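Local coordinates for protein carbohydrate kinase, FGGY (Rhodospirillum rubrum, PDB 3IFR) that probably phosphorylates D-xylulose as a sugar kinase of the FGGY family, at residues S275-S280 with I397-Q402; P282-D287 with V391-D396. All coordinates share one frame; numbering follows the deposited sequence.

Contact 1: residues S275-S280 with I397-Q402; sequences SATAKS and IGHAPQ
The H399 ring meets S275-S280 edge-on, and three weak hydrogen bonds, all ending on carbonyl oxygens, link the two segments. NE2 of H399 donates to O of T277 at 3.0 Å, but the angle of 126° at the hydrogen shows a strongly bent bond. OG1 of T277 reaches O of G398 at 3.4 Å, and NZ of K279 approaches O of I397 at 3.5 Å; both lengths indicate weak bonds. Near the ring plane, O of T277 and O of K279 lie at the edge, the latter 3.6 Å from CE1 of H399. CG of H399 stands anti to its own carbonyl carbon (chi1 -62°), starting the ring toward S275-S280.

Carbon contacts accompany the polar ones. CB of T277 sits 3.6 Å from CD2 of H399. The K279 chain and I397 run past each other in opposite directions, CD of K279 touching CG2 of I397 at a tight 3.5 Å. The same CD also lies 3.2 Å from O of I397.

Within S275-S280, the amide of T277 donates to OG of S275, which fits an ST turn, although the modelled position of that hydroxyl is less certain. On the other side, G398 leaves the helix with positive phi (104°) in a Schellman motif that ends helix 372-397. The carbonyl before it, of I397, and its own are the acceptors used by K279 and T277. The bonding therefore implies a join of three weak hydrogen bonds and a few van der Waals contacts: a terminated helix end presents carbonyl oxygens to a loop, and an imidazole N-H is returned to that loop's backbone.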
loop_
_atom_site.group_PDB
_atom_site.type_symbol
_atom_site.label_atom_id
_atom_site.label_comp_id
_atom_site.label_asym_id
_atom_site.label_seq_id
_atom_site.Cartn_x
_atom_site.Cartn_y
_atom_site.Cartn_z
ATOM N N SER A 275 -0.837 1.577 -15.259
ATOM C CA SER A 275 -0.033 1.475 -16.474
ATOM C C SER A 275 -0.493 0.288 -17.278
ATOM O O SER A 275 -0.908 -0.726 -16.693
ATOM C CB SER A 275 1.452 1.293 -16.121
ATOM O OG SER A 275 2.151 0.670 -17.176
ATOM N N ALA A 276 -0.449 0.399 -18.607
ATOM C CA ALA A 276 -0.715 -0.769 -19.448
ATOM C C ALA A 276 0.531 -1.640 -19.569
ATOM O O ALA A 276 0.479 -2.730 -20.126
ATOM C CB ALA A 276 -1.164 -0.363 -20.784
ATOM N N THR A 277 1.644 -1.155 -19.029
ATOM C CA THR A 277 2.949 -1.771 -19.224
ATOM C C THR A 277 3.286 -2.565 -17.987
ATOM O O THR A 277 3.346 -2.020 -16.899
ATOM C CB THR A 277 4.036 -0.686 -19.359
ATOM O OG1 THR A 277 3.826 0.065 -20.555
ATOM C CG2 THR A 277 5.434 -1.262 -19.372
ATOM N N ALA A 278 3.517 -3.858 -18.131
ATOM C CA ALA A 278 4.064 -4.593 -17.000
ATOM C C ALA A 278 5.561 -4.678 -17.225
ATOM O O ALA A 278 6.024 -5.197 -18.252
ATOM C CB ALA A 278 3.448 -5.985 -16.892
ATOM N N LYS A 279 6.326 -4.143 -16.294
ATOM C CA LYS A 279 7.752 -4.086 -16.516
ATOM C C LYS A 279 8.347 -3.835 -15.167
ATOM O O LYS A 279 8.303 -2.713 -14.596
ATOM C CB LYS A 279 8.121 -2.994 -17.529
ATOM C CG LYS A 279 9.545 -3.050 -18.074
ATOM C CD LYS A 279 9.731 -2.025 -19.212
ATOM C CE LYS A 279 11.081 -2.154 -19.932
ATOM N NZ LYS A 279 11.636 -0.813 -20.392
ATOM N N SER A 280 8.836 -4.941 -14.630
ATOM C CA SER A 280 9.456 -4.963 -13.331
ATOM C C SER A 280 10.546 -3.923 -13.358
ATOM O O SER A 280 10.942 -3.462 -14.419
ATOM C CB SER A 280 10.062 -6.347 -13.111
ATOM O OG SER A 280 10.517 -6.879 -14.347
ATOM N N ILE A 397 10.880 3.609 -17.090
ATOM C CA ILE A 397 10.503 2.222 -17.340
ATOM C C ILE A 397 9.426 2.153 -18.407
ATOM O O ILE A 397 9.136 1.090 -18.947
ATOM C CB ILE A 397 9.961 1.485 -16.111
ATOM C CG1 ILE A 397 10.812 1.701 -14.880
ATOM C CG2 ILE A 397 9.886 0.007 -16.395
ATOM C CD1 ILE A 397 10.011 1.330 -13.588
ATOM N N GLY A 398 8.806 3.278 -18.706
ATOM C CA GLY A 398 7.782 3.246 -19.726
ATOM C C GLY A 398 6.364 3.293 -19.189
ATOM O O GLY A 398 5.430 3.053 -19.929
ATOM N N HIS A 399 6.192 3.622 -17.916
ATOM C CA HIS A 399 4.835 3.797 -17.391
ATOM C C HIS A 399 4.179 5.150 -17.690
ATOM O O HIS A 399 2.978 5.342 -17.459
ATOM C CB HIS A 399 4.779 3.429 -15.906
ATOM C CG HIS A 399 5.130 2.002 -15.666
ATOM N ND1 HIS A 399 6.229 1.618 -14.926
ATOM C CD2 HIS A 399 4.599 0.868 -16.172
ATOM C CE1 HIS A 399 6.316 0.301 -14.930
ATOM N NE2 HIS A 399 5.338 -0.177 -15.685
ATOM N N ALA A 400 4.955 6.069 -18.253
ATOM C CA ALA A 400 4.394 7.326 -18.753
ATOM C C ALA A 400 3.480 8.058 -17.753
ATOM O O ALA A 400 2.344 8.353 -18.073
ATOM C CB ALA A 400 3.640 7.032 -20.017
ATOM N N PRO A 401 3.981 8.354 -16.544
ATOM C CA PRO A 401 3.192 9.053 -15.512
ATOM C C PRO A 401 2.669 10.391 -16.056
ATOM O O PRO A 401 3.478 11.109 -16.633
ATOM C CB PRO A 401 4.217 9.378 -14.421
ATOM C CG PRO A 401 5.566 8.917 -14.914
ATOM C CD PRO A 401 5.408 8.171 -16.182
ATOM N N GLN A 402 1.387 10.734 -15.913
ATOM C CA GLN A 402 0.964 12.034 -16.414
ATOM C C GLN A 402 -0.124 12.764 -15.641
ATOM O O GLN A 402 -0.183 14.004 -15.645
ATOM C CB GLN A 402 0.576 11.937 -17.893
ATOM C CG GLN A 402 -0.627 11.057 -18.156
ATOM C CD GLN A 402 -1.070 11.114 -19.615
ATOM O OE1 GLN A 402 -0.257 11.348 -20.526
ATOM N NE2 GLN A 402 -2.364 10.923 -19.838
#

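Contact 2: residues P282-D287 with V391-D396; sequences PRLYLD and VAVLDD
Over one face of the R283 guanidinium lies CG1 of V393, 3.5 Å above the plane and displaced toward the rim, while OD2 of D396 stands at the edge near that plane. The carboxylate is turned 55° from the guanidinium, and NH2 of R283 is 3.7 Å from OD2 of D396, so this salt bridge is long. R283 is held chiefly by D281, which forms a salt bridge with NE. After an extended CA-CB-CG-CD run, chi3 (-87°) swings NE out of line with it; CD of R283 rests 3.7 Å from CG1 of V393.

V393 and D396, three residues apart, present their side chains from the same flank of helix 372-397, in the C-terminal, actin-like ATPase domain of the FGGY kinases; the opposing loop joins strands 269-273 and 298-301.

Beside these charged groups, the buried L284 supplies the apolar part. Its CD1 touches CG1 of V393 at 3.6 Å, the two side chains passing alongside with opposite sense. The same methyl meets CD1 of L394 at 3.2 Å, a tight approach in which the leucines cross at about a right angle. L394 also packs on I271 and V273 of strand 269-273.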
loop_
_atom_site.group_PDB
_atom_site.type_symbol
_atom_site.label_atom_id
_atom_site.label_comp_id
_atom_site.label_asym_id
_atom_site.label_seq_id
_atom_site.Cartn_x
_atom_site.Cartn_y
_atom_site.Cartn_z
ATOM N N PRO A 282 14.121 -2.992 -10.588
ATOM C CA PRO A 282 14.869 -3.035 -9.329
ATOM C C PRO A 282 14.420 -1.956 -8.379
ATOM O O PRO A 282 14.763 -1.975 -7.202
ATOM C CB PRO A 282 16.301 -2.717 -9.777
ATOM C CG PRO A 282 16.376 -3.253 -11.173
ATOM C CD PRO A 282 15.011 -3.089 -11.767
ATOM N N ARG A 283 13.666 -1.002 -8.888
ATOM C CA ARG A 283 13.493 0.260 -8.178
ATOM C C ARG A 283 12.086 0.397 -7.587
ATOM O O ARG A 283 11.866 1.164 -6.646
ATOM C CB ARG A 283 13.826 1.419 -9.144
ATOM C CG ARG A 283 15.290 1.422 -9.604
ATOM C CD ARG A 283 15.589 2.376 -10.774
ATOM N NE ARG A 283 15.358 1.726 -12.059
ATOM C CZ ARG A 283 15.428 2.327 -13.249
ATOM N NH1 ARG A 283 15.199 1.627 -14.349
ATOM N NH2 ARG A 283 15.725 3.621 -13.358
ATOM N N LEU A 284 11.166 -0.399 -8.125
ATOM C CA LEU A 284 9.724 -0.211 -7.980
ATOM C C LEU A 284 9.112 -1.601 -7.978
ATOM O O LEU A 284 9.558 -2.464 -8.745
ATOM C CB LEU A 284 9.196 0.535 -9.200
ATOM C CG LEU A 284 9.583 2.014 -9.250
ATOM C CD1 LEU A 284 9.171 2.632 -10.574
ATOM C CD2 LEU A 284 8.959 2.781 -8.087
ATOM N N TYR A 285 8.115 -1.847 -7.137
ATOM C CA TYR A 285 7.490 -3.176 -7.096
ATOM C C TYR A 285 6.255 -3.244 -8.000
ATOM O O TYR A 285 5.587 -2.253 -8.216
ATOM C CB TYR A 285 7.066 -3.529 -5.667
ATOM C CG TYR A 285 7.760 -2.716 -4.572
ATOM C CD1 TYR A 285 9.059 -3.020 -4.166
ATOM C CD2 TYR A 285 7.105 -1.650 -3.927
ATOM C CE1 TYR A 285 9.699 -2.278 -3.155
ATOM C CE2 TYR A 285 7.734 -0.912 -2.915
ATOM C CZ TYR A 285 9.032 -1.228 -2.545
ATOM O OH TYR A 285 9.672 -0.503 -1.559
ATOM N N LEU A 286 5.921 -4.426 -8.477
ATOM C CA LEU A 286 4.772 -4.563 -9.320
ATOM C C LEU A 286 3.564 -5.263 -8.663
ATOM O O LEU A 286 3.712 -6.116 -7.778
ATOM C CB LEU A 286 5.202 -5.249 -10.610
ATOM C CG LEU A 286 4.300 -5.304 -11.830
ATOM C CD1 LEU A 286 3.907 -3.916 -12.430
ATOM C CD2 LEU A 286 4.989 -6.173 -12.865
ATOM N N ASP A 287 2.364 -4.874 -9.114
ATOM C CA ASP A 287 1.099 -5.504 -8.715
ATOM C C ASP A 287 0.209 -5.479 -9.938
ATOM O O ASP A 287 0.453 -4.697 -10.853
ATOM C CB ASP A 287 0.392 -4.706 -7.618
ATOM C CG ASP A 287 0.902 -5.017 -6.216
ATOM O OD1 ASP A 287 1.878 -4.387 -5.733
ATOM O OD2 ASP A 287 0.264 -5.847 -5.548
ATOM N N VAL A 391 8.996 9.327 -9.945
ATOM C CA VAL A 391 8.275 9.659 -11.162
ATOM C C VAL A 391 9.223 9.497 -12.364
ATOM O O VAL A 391 8.860 8.919 -13.392
ATOM C CB VAL A 391 7.695 11.116 -11.110
ATOM C CG1 VAL A 391 6.982 11.469 -12.417
ATOM C CG2 VAL A 391 6.729 11.258 -9.940
ATOM N N ALA A 392 10.450 9.986 -12.210
ATOM C CA ALA A 392 11.436 9.884 -13.269
ATOM C C ALA A 392 11.671 8.401 -13.540
ATOM O O ALA A 392 11.794 7.954 -14.686
ATOM C CB ALA A 392 12.770 10.603 -12.862
ATOM N N VAL A 393 11.745 7.619 -12.477
ATOM C CA VAL A 393 11.923 6.198 -12.699
ATOM C C VAL A 393 10.731 5.616 -13.433
ATOM O O VAL A 393 10.932 4.879 -14.388
ATOM C CB VAL A 393 12.331 5.434 -11.426
ATOM C CG1 VAL A 393 12.326 3.930 -11.656
ATOM C CG2 VAL A 393 13.717 5.887 -11.018
ATOM N N LEU A 394 9.509 5.948 -13.008
ATOM C CA LEU A 394 8.319 5.442 -13.695
ATOM C C LEU A 394 8.412 5.735 -15.201
ATOM O O LEU A 394 8.261 4.851 -16.060
ATOM C CB LEU A 394 7.049 6.110 -13.146
ATOM C CG LEU A 394 6.259 5.599 -11.925
ATOM C CD1 LEU A 394 6.511 4.115 -11.629
ATOM C CD2 LEU A 394 6.471 6.458 -10.679
ATOM N N ASP A 395 8.689 7.002 -15.492
ATOM C CA ASP A 395 8.919 7.470 -16.832
ATOM C C ASP A 395 9.945 6.616 -17.578
ATOM O O ASP A 395 9.694 6.174 -18.695
ATOM C CB ASP A 395 9.388 8.919 -16.788
ATOM C CG ASP A 395 8.753 9.766 -17.874
ATOM O OD1 ASP A 395 8.622 9.280 -19.010
ATOM O OD2 ASP A 395 8.350 10.916 -17.576
ATOM N N ASP A 396 11.101 6.405 -16.961
ATOM C CA ASP A 396 12.150 5.613 -17.564
ATOM C C ASP A 396 11.680 4.224 -17.958
ATOM O O ASP A 396 12.084 3.693 -19.014
ATOM C CB ASP A 396 13.269 5.389 -16.579
ATOM C CG ASP A 396 14.254 6.502 -16.562
ATOM O OD1 ASP A 396 13.985 7.549 -17.193
ATOM O OD2 ASP A 396 15.296 6.323 -15.881
#

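In the fold
Contacts 1 and 2 lie with their centres about 8 Å apart and use successive parts of the same two chain regions: the loop between strands 269-273 and 298-301, and the last turns of helix 372-397 with its exit. Contact 2 takes the helix flank, contact 1 its end and the turn leading to strand 403-407. They touch directly: N of H399 probably hydrogen-bonds to O of L394 (3.0 Å), CD1 of I397 packs on CD1 of L284 at 3.4 Å, and P401 places its CD 3.6 Å from N of D395 and its CG 3.6 Å from O of V391. Both are structural packing within the C-terminal domain, on the same side of the chain's centre.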